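Local structure of 3-hydroxyadipyl-CoA dehydrogenase (Escherichia coli, 3MOG) at residues W203-E208 and E214-A219; V293-V298 and K367-L372; M305-E308 and V314-I317. The protein catalyses the NAD-dependent oxidation of 3-hydroxyadipyl-CoA to 3-oxoadipyl-CoA in the breakdown of phenylacetate. One frame throughout, in Å; residues are numbered along the deposited sequence.

In the fold
Interaction 1 comes first along the chain. It joins helices 196-207 and 213-223 in the range of the first C-terminal-type domain. Interaction 2 follows; it lays the loop before strand 307-309 on helix 362-373 of the reduced Rossmann-fold domain. Its centre lies 21 Å from that of interaction 1, and the two do not touch. Interaction 3, the hairpin 307-309/314-317, is nested inside the chain loop that interaction 2 closes. Their centres are 15 Å apart. Y371 of helix 362-373 packs on the hairpin. This helix has the linker on one flank and the hairpin on another. Interactions 2 and 3 thus share one helix; interaction 1 belongs to a helical domain.

Interaction 1: W203-E208 and E214-A219; sequences WRALEE and EVIDAA
I216 reaches across to A205 and L206 with a single atom, its CD1. The side chain can be followed outward from helix 213-223. CB leaves the backbone in the direction of helix 196-207, but is still too far away to touch it. There the chain forks. The CG2 branch stands anti to the backbone N and makes no close contact with 203-208. The other branch, CG1, lies beside the backbone N (chi1 -54°). The next torsion is extended (chi2 175°), and this carries the tip forward. CD1 then meets the methyl of A205, with 3.8 Å from CD1 to A205 CB. It also lies 4.0 Å from L206 N, against the backbone, and L206 CB is at the limit of contact. The CA atoms of A205 and I216 stay 8.0 Å apart, so one long side chain bridges the gap to a short one. L231 of helix 230-237 packs on both L206 and I216. Next to I216, the carboxylate of D217 accepts hydrogen bonds from the backbone N atoms of L231 and E232. This is apolar packing of two consecutive helices in the helical C-terminal domain of the 3-hydroxyacyl-CoA dehydrogenase family.

Interaction 2: V293-V298 and K367-L372; sequences VGLEAV and KAIYYL
L295 and V298 of the extended loop press on I369, and V298 also meets Y370. The apolar contacts come first. I369 offers both of its branches. CD1, at the end of the longer branch, touches L295 CD1 at 3.8 Å. CG2 meets V298 CG2, also at 3.8 Å. In each pair the side chains cross at about a right angle. V298 turns CG2 beside its own backbone N and CG1 anti to it (chi1 -159°), which puts CG2 against the helix. Its CB lies 4.2 Å from Y370 CB.

The helix that receives the loop, 362-373, is the connection of a beta-alpha-beta crossover. It links the parallel neighbouring strands 351-356 and 378-381 of the reduced Rossmann-fold domain. I354 of strand 351-356 packs on I369 from the sheet.

The polar contact is an edge approach. The carbonyl O of V298 lies in the plane of the Y370 ring, 3.4 Å from CD1 and 3.7 Å from CE1 of that ring.

Hydrogen bonds reach the loop from just beyond 367-372. The side chain of Q373 gives NE2 to E296 O and takes V298 N on OE1. L295 is bonded through its backbone to V379, on the outermost strand 378-381.

Interaction 3: M305-E308 and V314-I317; sequences MKVE and VTEI
V307 and T315 each turn one methyl anti to the backbone N. In V307 it is CG1 (chi1 177°); in T315 it is CG2, with OG1 beside the N. This brings the two methyls together at 4.0 Å, V307 CG1 to T315 CG2. V307's other methyl, CG2, lies beside the backbone N and is 4.3 Å from I317 CG2. These three residues share one face of the strand pair, and Y371 of helix 362-373 packs on that face.

E308 and E316 form a hydrogen-bonded antiparallel pair. E308 N gives its hydrogen to E316 O at 3.0 Å, with an angle of 156° at the hydrogen. The return bond, E316 N to E308 O, has the same length and is straighter, at 170°.

V307 and I317 are the neighbouring non-hydrogen-bonded pair. Here V307 CA points its hydrogen at E316 O, 3.5 Å away. I317 CA does the same to K306 O at 3.6 Å.

The carboxylates of E308 and E316 come out on the other face, with 4.6 Å between E308 OE1 and E316 OE2. Some mutual repulsion is likely. K306 NZ probably eases it through a long salt bridge of 4.0 Å to E308 OE1. E316 has weak, long ion pairs with R339 and K310.

The two strands make a beta hairpin. Strand 307-309 is outermost in the mixed sheet of the reduced Rossmann-fold domain, and strand 314-317 joins it to strand 320-324.

Interaction 1: W203-E208 and E214-A219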
# COMPACT_ATOMS: atom_id res chain seq x y z
N TRP C 203 11.97 -4.13 15.49
CA TRP C 203 11.46 -5.33 14.80
C TRP C 203 12.18 -5.64 13.48
O TRP C 203 12.46 -6.80 13.18
CB TRP C 203 9.96 -5.23 14.57
CG TRP C 203 9.15 -5.17 15.84
CD1 TRP C 203 8.33 -4.16 16.25
CD2 TRP C 203 9.08 -6.19 16.86
NE1 TRP C 203 7.75 -4.48 17.46
CE2 TRP C 203 8.20 -5.71 17.86
CE3 TRP C 203 9.66 -7.46 17.02
CZ2 TRP C 203 7.90 -6.45 19.01
CZ3 TRP C 203 9.36 -8.19 18.16
CH2 TRP C 203 8.48 -7.69 19.14
N ARG C 204 12.49 -4.59 12.71
CA ARG C 204 13.22 -4.77 11.46
C ARG C 204 14.64 -5.27 11.71
O ARG C 204 15.12 -6.17 11.00
CB ARG C 204 13.25 -3.49 10.66
CG ARG C 204 12.06 -3.37 9.73
CD ARG C 204 12.20 -2.13 8.92
NE ARG C 204 13.15 -2.28 7.82
CZ ARG C 204 12.83 -2.09 6.55
NH1 ARG C 204 11.58 -1.76 6.23
NH2 ARG C 204 13.75 -2.22 5.60
N ALA C 205 15.30 -4.70 12.71
CA ALA C 205 16.64 -5.12 13.12
C ALA C 205 16.59 -6.58 13.58
O ALA C 205 17.38 -7.40 13.12
CB ALA C 205 17.18 -4.20 14.23
N LEU C 206 15.61 -6.90 14.42
CA LEU C 206 15.35 -8.26 14.89
C LEU C 206 15.09 -9.28 13.78
O LEU C 206 15.63 -10.38 13.82
CB LEU C 206 14.19 -8.26 15.88
CG LEU C 206 14.08 -9.37 16.91
CD1 LEU C 206 15.46 -9.84 17.39
CD2 LEU C 206 13.27 -8.84 18.06
N GLU C 207 14.30 -8.89 12.77
CA GLU C 207 13.95 -9.79 11.66
C GLU C 207 15.17 -10.08 10.80
O GLU C 207 15.25 -11.12 10.16
CB GLU C 207 12.82 -9.20 10.80
CG GLU C 207 12.16 -10.18 9.81
CD GLU C 207 10.86 -9.65 9.18
OE1 GLU C 207 10.54 -8.46 9.36
OE2 GLU C 207 10.16 -10.43 8.51
N GLU C 208 16.11 -9.14 10.76
CA GLU C 208 17.33 -9.36 9.97
C GLU C 208 18.55 -9.86 10.77
O GLU C 208 19.63 -9.99 10.21
CB GLU C 208 17.66 -8.12 9.14
CG GLU C 208 16.85 -8.03 7.85
CD GLU C 208 17.12 -6.75 7.06
OE1 GLU C 208 18.27 -6.53 6.65
OE2 GLU C 208 16.16 -5.98 6.82
N GLU C 214 18.51 -8.00 23.36
CA GLU C 214 19.19 -7.36 24.50
C GLU C 214 20.18 -6.31 24.04
O GLU C 214 20.40 -5.33 24.73
CB GLU C 214 19.97 -8.40 25.34
CG GLU C 214 19.28 -9.73 25.58
CD GLU C 214 19.65 -10.78 24.54
OE1 GLU C 214 20.86 -11.11 24.43
OE2 GLU C 214 18.74 -11.27 23.84
N VAL C 215 20.80 -6.54 22.89
CA VAL C 215 21.80 -5.61 22.36
C VAL C 215 21.10 -4.37 21.76
O VAL C 215 21.52 -3.23 22.01
CB VAL C 215 22.75 -6.33 21.37
CG1 VAL C 215 23.70 -5.35 20.69
CG2 VAL C 215 23.57 -7.40 22.10
N ILE C 216 20.01 -4.59 21.02
CA ILE C 216 19.18 -3.51 20.49
C ILE C 216 18.65 -2.64 21.64
O ILE C 216 18.78 -1.41 21.58
CB ILE C 216 17.98 -4.05 19.69
CG1 ILE C 216 18.46 -4.99 18.58
CG2 ILE C 216 17.14 -2.89 19.16
CD1 ILE C 216 17.34 -5.70 17.77
N ASP C 217 18.10 -3.28 22.68
CA ASP C 217 17.62 -2.54 23.86
C ASP C 217 18.71 -1.76 24.61
O ASP C 217 18.45 -0.69 25.16
CB ASP C 217 16.90 -3.48 24.83
CG ASP C 217 15.52 -3.90 24.35
OD1 ASP C 217 15.00 -3.34 23.37
OD2 ASP C 217 14.95 -4.82 24.96
N ALA C 218 19.92 -2.30 24.61
CA ALA C 218 21.03 -1.67 25.35
C ALA C 218 21.55 -0.44 24.62
O ALA C 218 21.88 0.55 25.25
CB ALA C 218 22.15 -2.67 25.59
N ALA C 219 21.62 -0.53 23.29
CA ALA C 219 22.02 0.60 22.47
C ALA C 219 21.04 1.75 22.65
O ALA C 219 21.44 2.89 22.84
CB ALA C 219 22.10 0.20 21.00

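Interaction 2: V293-V298 and K367-L372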
# COMPACT_ATOMS: atom_id res chain seq x y z
N VAL C 293 27.33 -7.37 28.28
CA VAL C 293 28.72 -7.23 28.71
C VAL C 293 29.50 -6.22 27.86
O VAL C 293 30.01 -5.22 28.38
CB VAL C 293 29.47 -8.60 28.76
CG1 VAL C 293 30.88 -8.41 29.33
CG2 VAL C 293 28.70 -9.63 29.59
N GLY C 294 29.60 -6.49 26.57
CA GLY C 294 30.49 -5.71 25.72
C GLY C 294 31.83 -6.41 25.60
O GLY C 294 32.16 -7.29 26.40
N LEU C 295 32.60 -6.02 24.59
CA LEU C 295 33.84 -6.71 24.27
C LEU C 295 34.90 -6.50 25.35
O LEU C 295 35.03 -5.41 25.90
CB LEU C 295 34.33 -6.28 22.89
CG LEU C 295 33.32 -6.59 21.77
CD1 LEU C 295 33.56 -5.71 20.55
CD2 LEU C 295 33.28 -8.10 21.39
N GLU C 296 35.64 -7.57 25.66
CA GLU C 296 36.74 -7.52 26.63
C GLU C 296 37.80 -6.53 26.16
O GLU C 296 37.96 -6.30 24.95
CB GLU C 296 37.38 -8.91 26.82
CG GLU C 296 36.68 -9.79 27.86
CD GLU C 296 35.38 -10.41 27.36
OE1 GLU C 296 35.28 -10.73 26.15
OE2 GLU C 296 34.46 -10.60 28.18
N ALA C 297 38.51 -5.94 27.12
CA ALA C 297 39.56 -4.97 26.83
C ALA C 297 40.64 -5.59 25.95
O ALA C 297 41.17 -6.66 26.26
CB ALA C 297 40.17 -4.40 28.10
N VAL C 298 40.91 -4.93 24.83
CA VAL C 298 42.05 -5.29 24.01
C VAL C 298 43.29 -4.75 24.74
O VAL C 298 43.21 -3.70 25.39
CB VAL C 298 41.92 -4.73 22.57
CG1 VAL C 298 42.80 -5.51 21.61
CG2 VAL C 298 40.48 -4.80 22.11
N LYS C 367 42.27 -2.36 16.76
CA LYS C 367 42.76 -0.98 16.97
C LYS C 367 41.63 0.01 17.29
O LYS C 367 41.74 0.82 18.23
CB LYS C 367 43.56 -0.47 15.76
CG LYS C 367 44.95 -1.06 15.62
CD LYS C 367 45.61 -0.57 14.33
CE LYS C 367 47.01 -1.16 14.16
NZ LYS C 367 47.72 -0.55 13.00
N ALA C 368 40.54 -0.07 16.51
CA ALA C 368 39.37 0.78 16.70
C ALA C 368 38.63 0.45 17.99
O ALA C 368 38.17 1.37 18.68
CB ALA C 368 38.43 0.67 15.50
N ILE C 369 38.52 -0.84 18.33
CA ILE C 369 37.86 -1.26 19.57
C ILE C 369 38.64 -0.74 20.78
O ILE C 369 38.04 -0.23 21.74
CB ILE C 369 37.66 -2.81 19.65
CG1 ILE C 369 36.71 -3.29 18.55
CG2 ILE C 369 37.13 -3.24 21.03
CD1 ILE C 369 36.60 -4.81 18.41
N TYR C 370 39.97 -0.87 20.72
CA TYR C 370 40.87 -0.40 21.78
C TYR C 370 40.67 1.10 22.01
O TYR C 370 40.41 1.52 23.14
CB TYR C 370 42.35 -0.71 21.47
CG TYR C 370 43.32 -0.13 22.50
CD1 TYR C 370 43.58 -0.81 23.70
CD2 TYR C 370 43.95 1.10 22.28
CE1 TYR C 370 44.45 -0.27 24.66
CE2 TYR C 370 44.81 1.65 23.23
CZ TYR C 370 45.07 0.96 24.42
OH TYR C 370 45.93 1.50 25.34
N TYR C 371 40.80 1.88 20.95
CA TYR C 371 40.63 3.33 21.01
C TYR C 371 39.35 3.75 21.73
O TYR C 371 39.37 4.67 22.55
CB TYR C 371 40.66 3.94 19.60
CG TYR C 371 40.28 5.41 19.58
CD1 TYR C 371 39.04 5.83 19.07
CD2 TYR C 371 41.15 6.37 20.10
CE1 TYR C 371 38.69 7.17 19.07
CE2 TYR C 371 40.81 7.72 20.10
CZ TYR C 371 39.58 8.11 19.58
OH TYR C 371 39.25 9.45 19.58
N LEU C 372 38.26 3.06 21.41
CA LEU C 372 36.95 3.38 21.97
C LEU C 372 36.86 3.06 23.45
O LEU C 372 36.34 3.87 24.23
CB LEU C 372 35.85 2.65 21.20
CG LEU C 372 35.58 3.15 19.78
CD1 LEU C 372 34.65 2.20 19.03
CD2 LEU C 372 35.01 4.55 19.81

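Interaction 3: M305-E308 and V314-I317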
# COMPACT_ATOMS: atom_id res chain seq x y z
N MET C 305 49.31 3.86 16.62
CA MET C 305 50.47 4.76 16.60
C MET C 305 50.05 6.22 16.40
O MET C 305 50.68 7.12 16.97
CB MET C 305 51.48 4.33 15.53
CG MET C 305 52.29 3.08 15.88
SD MET C 305 53.18 3.15 17.46
CE MET C 305 54.29 4.54 17.19
N LYS C 306 49.00 6.44 15.61
CA LYS C 306 48.54 7.79 15.28
C LYS C 306 47.01 7.89 15.21
O LYS C 306 46.37 7.20 14.40
CB LYS C 306 49.17 8.25 13.96
CG LYS C 306 49.00 9.73 13.64
CD LYS C 306 49.50 10.01 12.23
CE LYS C 306 49.06 11.37 11.73
NZ LYS C 306 49.35 11.52 10.27
N VAL C 307 46.44 8.73 16.06
CA VAL C 307 45.00 8.98 16.11
C VAL C 307 44.69 10.43 15.74
O VAL C 307 45.19 11.36 16.38
CB VAL C 307 44.41 8.67 17.52
CG1 VAL C 307 42.93 9.01 17.56
CG2 VAL C 307 44.62 7.21 17.88
N GLU C 308 43.87 10.61 14.72
CA GLU C 308 43.55 11.94 14.23
C GLU C 308 42.05 12.15 13.98
O GLU C 308 41.49 11.64 13.00
CB GLU C 308 44.35 12.22 12.95
CG GLU C 308 44.39 13.68 12.56
CD GLU C 308 44.87 13.87 11.14
OE1 GLU C 308 45.70 13.05 10.67
OE2 GLU C 308 44.42 14.84 10.49
N VAL C 314 34.50 11.46 11.48
CA VAL C 314 35.57 10.59 11.02
C VAL C 314 36.75 10.69 12.00
O VAL C 314 37.18 11.79 12.37
CB VAL C 314 36.05 10.96 9.57
CG1 VAL C 314 37.01 9.92 9.03
CG2 VAL C 314 34.87 11.10 8.61
N THR C 315 37.23 9.53 12.44
CA THR C 315 38.52 9.41 13.14
C THR C 315 39.44 8.46 12.37
O THR C 315 39.06 7.33 12.04
CB THR C 315 38.35 8.87 14.56
OG1 THR C 315 37.36 9.65 15.24
CG2 THR C 315 39.65 8.98 15.34
N GLU C 316 40.66 8.91 12.06
CA GLU C 316 41.61 8.01 11.43
C GLU C 316 42.64 7.45 12.42
O GLU C 316 43.37 8.19 13.08
CB GLU C 316 42.17 8.59 10.11
CG GLU C 316 43.64 8.95 10.01
CD GLU C 316 44.02 9.25 8.57
OE1 GLU C 316 44.89 8.53 8.03
OE2 GLU C 316 43.43 10.17 7.97
N ILE C 317 42.61 6.13 12.57
CA ILE C 317 43.38 5.39 13.55
C ILE C 317 44.32 4.49 12.75
O ILE C 317 43.88 3.49 12.19
CB ILE C 317 42.45 4.56 14.46
CG1 ILE C 317 41.38 5.46 15.10
CG2 ILE C 317 43.22 3.86 15.54
CD1 ILE C 317 40.23 4.72 15.72